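Uncharacterized ATP-binding protein MJECL15 (Methanocaldococcus jannaschii, PDB 3H92) is of unknown function but probably binds ATP, the crystallised fragment being its C-terminal domain, probably of the helix-turn-helix class. Local coordinates at residues Tyr28-Ala39 and Ile54-Glu65. Residues are numbered along the deposited sequence; the frame is centred on the assembly and turned at random.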
loop_
_atom_site.group_PDB
_atom_site.type_symbol
_atom_site.label_atom_id
_atom_site.label_comp_id
_atom_site.label_asym_id
_atom_site.label_seq_id
_atom_site.Cartn_x
_atom_site.Cartn_y
_atom_site.Cartn_z
ATOM N N TYR A 28 13.765 0.042 -6.861
ATOM C CA TYR A 28 13.496 1.478 -6.706
ATOM C C TYR A 28 14.374 2.086 -5.644
ATOM O O TYR A 28 14.120 1.941 -4.431
ATOM C CB TYR A 28 12.029 1.782 -6.469
ATOM C CG TYR A 28 11.176 1.200 -7.554
ATOM C CD1 TYR A 28 10.016 0.519 -7.247
ATOM C CD2 TYR A 28 11.560 1.280 -8.887
ATOM C CE1 TYR A 28 9.233 -0.030 -8.227
ATOM C CE2 TYR A 28 10.796 0.720 -9.876
ATOM C CZ TYR A 28 9.621 0.065 -9.539
ATOM O OH TYR A 28 8.820 -0.503 -10.511
ATOM N N GLU A 29 15.433 2.732 -6.154
ATOM C CA GLU A 29 16.376 3.545 -5.380
ATOM C C GLU A 29 15.614 4.776 -4.815
ATOM O O GLU A 29 15.940 5.273 -3.718
ATOM C CB GLU A 29 17.609 3.966 -6.250
ATOM C CG GLU A 29 19.023 3.827 -5.529
ATOM C CD GLU A 29 20.151 4.845 -6.004
ATOM O OE1 GLU A 29 21.355 4.450 -5.993
ATOM O OE2 GLU A 29 19.865 6.033 -6.358
ATOM N N GLY A 30 14.588 5.236 -5.546
ATOM C CA GLY A 30 13.747 6.354 -5.105
ATOM C C GLY A 30 12.822 6.111 -3.918
ATOM O O GLY A 30 12.405 7.079 -3.260
ATOM N N ILE A 31 12.481 4.848 -3.643
ATOM C CA ILE A 31 11.503 4.507 -2.611
ATOM C C ILE A 31 12.185 3.655 -1.558
ATOM O O ILE A 31 12.724 2.601 -1.881
ATOM C CB ILE A 31 10.324 3.707 -3.202
ATOM C CG1 ILE A 31 9.891 4.249 -4.564
ATOM C CG2 ILE A 31 9.142 3.763 -2.302
ATOM C CD1 ILE A 31 8.965 5.420 -4.483
ATOM N N ASN A 32 12.174 4.109 -0.301
ATOM C CA ASN A 32 12.679 3.289 0.772
ATOM C C ASN A 32 11.632 2.259 1.095
ATOM O O ASN A 32 10.513 2.571 1.479
ATOM C CB ASN A 32 13.067 4.050 2.080
ATOM C CG ASN A 32 13.521 3.062 3.242
ATOM O OD1 ASN A 32 14.436 2.240 3.056
ATOM N ND2 ASN A 32 12.872 3.150 4.422
ATOM N N TYR A 33 12.053 1.029 0.910
ATOM C CA TYR A 33 11.353 -0.124 1.387
ATOM C C TYR A 33 10.800 -0.046 2.819
ATOM O O TYR A 33 9.636 -0.356 3.095
ATOM C CB TYR A 33 12.312 -1.291 1.302
ATOM C CG TYR A 33 11.704 -2.573 1.767
ATOM C CD1 TYR A 33 11.715 -2.918 3.111
ATOM C CD2 TYR A 33 11.105 -3.441 0.864
ATOM C CE1 TYR A 33 11.151 -4.125 3.538
ATOM C CE2 TYR A 33 10.556 -4.631 1.271
ATOM C CZ TYR A 33 10.576 -4.970 2.610
ATOM O OH TYR A 33 10.024 -6.162 3.023
ATOM N N ASP A 34 11.653 0.324 3.743
ATOM C CA ASP A 34 11.273 0.303 5.148
ATOM C C ASP A 34 10.161 1.353 5.479
ATOM O O ASP A 34 9.355 1.129 6.384
ATOM C CB ASP A 34 12.554 0.418 6.044
ATOM C CG ASP A 34 13.120 -0.988 6.506
ATOM O OD1 ASP A 34 12.397 -2.027 6.330
ATOM O OD2 ASP A 34 14.257 -1.016 7.099
ATOM N N GLU A 35 10.125 2.445 4.709
ATOM C CA GLU A 35 9.104 3.505 4.779
ATOM C C GLU A 35 7.829 3.100 4.080
ATOM O O GLU A 35 6.752 3.506 4.494
ATOM C CB GLU A 35 9.553 4.744 4.026
ATOM C CG GLU A 35 10.553 5.638 4.692
ATOM C CD GLU A 35 10.889 6.843 3.773
ATOM O OE1 GLU A 35 11.550 6.632 2.695
ATOM O OE2 GLU A 35 10.488 7.998 4.127
ATOM N N VAL A 36 7.967 2.367 2.974
ATOM C CA VAL A 36 6.822 1.703 2.375
ATOM C C VAL A 36 6.201 0.735 3.365
ATOM O O VAL A 36 4.993 0.809 3.542
ATOM C CB VAL A 36 7.160 1.033 1.016
ATOM C CG1 VAL A 36 6.011 0.149 0.529
ATOM C CG2 VAL A 36 7.484 2.110 -0.004
ATOM N N LEU A 37 6.993 -0.102 4.057
ATOM C CA LEU A 37 6.410 -1.040 5.062
ATOM C C LEU A 37 5.674 -0.281 6.106
ATOM O O LEU A 37 4.569 -0.670 6.487
ATOM C CB LEU A 37 7.402 -1.929 5.825
ATOM C CG LEU A 37 7.962 -3.245 5.289
ATOM C CD1 LEU A 37 8.805 -3.957 6.407
ATOM C CD2 LEU A 37 6.889 -4.176 4.668
ATOM N N GLU A 38 6.311 0.765 6.625
ATOM C CA GLU A 38 5.728 1.494 7.751
ATOM C C GLU A 38 4.433 2.168 7.314
ATOM O O GLU A 38 3.421 2.053 8.014
ATOM C CB GLU A 38 6.709 2.462 8.418
ATOM C CG GLU A 38 7.680 1.766 9.425
ATOM C CD GLU A 38 6.990 0.647 10.305
ATOM O OE1 GLU A 38 6.039 0.984 11.062
ATOM O OE2 GLU A 38 7.374 -0.571 10.202
ATOM N N ALA A 39 4.433 2.749 6.116
ATOM C CA ALA A 39 3.197 3.241 5.499
ATOM C C ALA A 39 2.100 2.181 5.503
ATOM O O ALA A 39 1.073 2.383 6.084
ATOM C CB ALA A 39 3.453 3.736 4.104
ATOM N N ILE A 54 0.839 9.768 5.569
ATOM C CA ILE A 54 1.892 9.130 4.790
ATOM C C ILE A 54 2.614 10.137 3.936
ATOM O O ILE A 54 1.997 11.047 3.364
ATOM C CB ILE A 54 1.296 8.005 3.890
ATOM C CG1 ILE A 54 0.952 6.787 4.758
ATOM C CG2 ILE A 54 2.249 7.581 2.774
ATOM C CD1 ILE A 54 -0.256 6.025 4.247
ATOM N N LYS A 55 3.922 9.953 3.829
ATOM C CA LYS A 55 4.722 10.793 2.994
ATOM C C LYS A 55 4.238 10.800 1.540
ATOM O O LYS A 55 3.799 9.772 0.971
ATOM C CB LYS A 55 6.196 10.397 3.109
ATOM C CG LYS A 55 6.909 10.966 4.384
ATOM C CD LYS A 55 8.403 11.407 4.143
ATOM C CE LYS A 55 8.761 12.825 4.818
ATOM N NZ LYS A 55 10.147 13.404 4.490
ATOM N N ARG A 56 4.255 11.993 0.966
ATOM C CA ARG A 56 3.740 12.226 -0.377
ATOM C C ARG A 56 4.353 11.288 -1.396
ATOM O O ARG A 56 3.649 10.623 -2.136
ATOM C CB ARG A 56 4.019 13.677 -0.766
ATOM C CG ARG A 56 3.822 14.040 -2.220
ATOM C CD ARG A 56 4.881 15.128 -2.675
ATOM N NE ARG A 56 6.265 14.798 -2.273
ATOM C CZ ARG A 56 7.349 15.533 -2.543
ATOM N NH1 ARG A 56 7.256 16.666 -3.238
ATOM N NH2 ARG A 56 8.551 15.132 -2.110
ATOM N N LYS A 57 5.674 11.230 -1.442
ATOM C CA LYS A 57 6.322 10.429 -2.441
ATOM C C LYS A 57 5.760 9.004 -2.362
ATOM O O LYS A 57 5.525 8.354 -3.378
ATOM C CB LYS A 57 7.826 10.411 -2.201
ATOM C CG LYS A 57 8.658 11.413 -3.004
ATOM C CD LYS A 57 10.224 11.089 -2.935
ATOM C CE LYS A 57 11.120 12.402 -3.001
ATOM N NZ LYS A 57 12.605 12.234 -2.714
ATOM N N ILE A 58 5.537 8.524 -1.144
ATOM C CA ILE A 58 5.139 7.146 -0.925
ATOM C C ILE A 58 3.708 6.997 -1.320
ATOM O O ILE A 58 3.374 6.047 -2.022
ATOM C CB ILE A 58 5.377 6.719 0.518
ATOM C CG1 ILE A 58 6.881 6.757 0.783
ATOM C CG2 ILE A 58 4.900 5.332 0.786
ATOM C CD1 ILE A 58 7.277 5.900 1.964
ATOM N N ARG A 59 2.858 7.929 -0.913
ATOM C CA ARG A 59 1.454 7.836 -1.318
ATOM C C ARG A 59 1.319 7.848 -2.816
ATOM O O ARG A 59 0.574 7.069 -3.370
ATOM C CB ARG A 59 0.543 8.929 -0.705
ATOM C CG ARG A 59 0.438 10.202 -1.522
ATOM C CD ARG A 59 -0.704 11.041 -1.139
ATOM N NE ARG A 59 -0.312 12.433 -0.961
ATOM C CZ ARG A 59 0.018 13.003 0.214
ATOM N NH1 ARG A 59 0.301 14.296 0.213
ATOM N NH2 ARG A 59 0.086 12.328 1.393
ATOM N N ILE A 60 2.029 8.747 -3.462
ATOM C CA ILE A 60 1.961 8.854 -4.874
ATOM C C ILE A 60 2.299 7.520 -5.531
ATOM O O ILE A 60 1.612 7.051 -6.432
ATOM C CB ILE A 60 2.934 9.925 -5.332
ATOM C CG1 ILE A 60 2.338 11.298 -5.107
ATOM C CG2 ILE A 60 3.223 9.797 -6.800
ATOM C CD1 ILE A 60 3.238 12.413 -5.628
ATOM N N PHE A 61 3.343 6.883 -5.030
ATOM C CA PHE A 61 3.801 5.608 -5.548
ATOM C C PHE A 61 2.801 4.478 -5.362
ATOM O O PHE A 61 2.483 3.711 -6.260
ATOM C CB PHE A 61 5.126 5.272 -4.852
ATOM C CG PHE A 61 5.660 3.932 -5.203
ATOM C CD1 PHE A 61 6.292 3.730 -6.414
ATOM C CD2 PHE A 61 5.470 2.843 -4.343
ATOM C CE1 PHE A 61 6.771 2.466 -6.775
ATOM C CE2 PHE A 61 5.912 1.589 -4.696
ATOM C CZ PHE A 61 6.563 1.395 -5.912
ATOM N N LEU A 62 2.294 4.369 -4.155
ATOM C CA LEU A 62 1.324 3.337 -3.821
ATOM C C LEU A 62 0.003 3.491 -4.507
ATOM O O LEU A 62 -0.705 2.533 -4.702
ATOM C CB LEU A 62 1.117 3.346 -2.311
ATOM C CG LEU A 62 2.351 2.915 -1.521
ATOM C CD1 LEU A 62 2.015 2.970 -0.027
ATOM C CD2 LEU A 62 2.785 1.499 -1.944
ATOM N N ILE A 63 -0.341 4.718 -4.843
ATOM C CA ILE A 63 -1.529 4.994 -5.633
ATOM C C ILE A 63 -1.255 4.553 -7.065
ATOM O O ILE A 63 -2.059 3.826 -7.669
ATOM C CB ILE A 63 -1.869 6.538 -5.604
ATOM C CG1 ILE A 63 -2.543 6.939 -4.292
ATOM C CG2 ILE A 63 -2.758 6.989 -6.813
ATOM C CD1 ILE A 63 -2.598 8.399 -4.058
ATOM N N LYS A 64 -0.142 5.045 -7.629
ATOM C CA LYS A 64 0.291 4.677 -8.974
ATOM C C LYS A 64 0.320 3.147 -9.143
ATOM O O LYS A 64 -0.051 2.624 -10.171
ATOM C CB LYS A 64 1.655 5.321 -9.285
ATOM C CG LYS A 64 2.541 4.636 -10.369
ATOM C CD LYS A 64 4.099 5.120 -10.382
ATOM C CE LYS A 64 5.188 3.950 -10.265
ATOM N NZ LYS A 64 6.624 4.239 -10.689
ATOM N N GLU A 65 0.715 2.441 -8.113
ATOM C CA GLU A 65 0.879 1.014 -8.177
ATOM C C GLU A 65 -0.344 0.250 -7.732
ATOM O O GLU A 65 -0.291 -0.935 -7.469
ATOM C CB GLU A 65 2.065 0.659 -7.308
ATOM C CG GLU A 65 3.319 1.308 -7.816
ATOM C CD GLU A 65 3.826 0.670 -9.118
ATOM O OE1 GLU A 65 3.300 -0.401 -9.574
ATOM O OE2 GLU A 65 4.770 1.260 -9.701
#
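Two helices of a small, probably winged-helix-like domain pack together where V36 and A39 of helix 33-45 face I58 and L62 of helix 56-64, while the turn leading into helix 33-45 closes over F61. The axes of segments 33-39 and 56-64 cross at -76° and come within 10.4 Å of each other, and the interface is almost wholly apolar. I58 makes the closest approach: its CD1 lies 3.3 Å from E35 CB, a tight fit, and its other branch, CG2, rests 4.0 Å from A39 CB. The small methyl of A39, CB, also meets I54 CG1, at 4.0 Å, and V36 CG1 lies 4.3 Å from L62 CD2.

At the other end F61, with CG anti to the backbone N (chi1 175°), extends its ring between I31 and E65. I31 CG1 sits over one face in a CH-pi contact, 4.2 Å from the F61 ring centroid, I31 CD1 lies 3.7 Å from F61 CG, and E65 CG covers the opposite face. The Y28 ring meets the F61 rim obliquely, Y28 CE1 to F61 CE1 at 3.8 Å, with the ring planes at 71°. L20 and V24 of helix 8-27 also touch F61, which thereby links helix 56-64 to helix 8-27 and to the turn between helices 8-27 and 33-45. Replacing F61 by an alanine would probably open a gap under the turn and leave I31 and Y28 without the ring they pack against. Helices 33-45 and 56-64 joined through strand 49-50, with the hairpin 68-71/76-79 following, form a layout consistent with a winged-helix variant of the helix-turn-helix class.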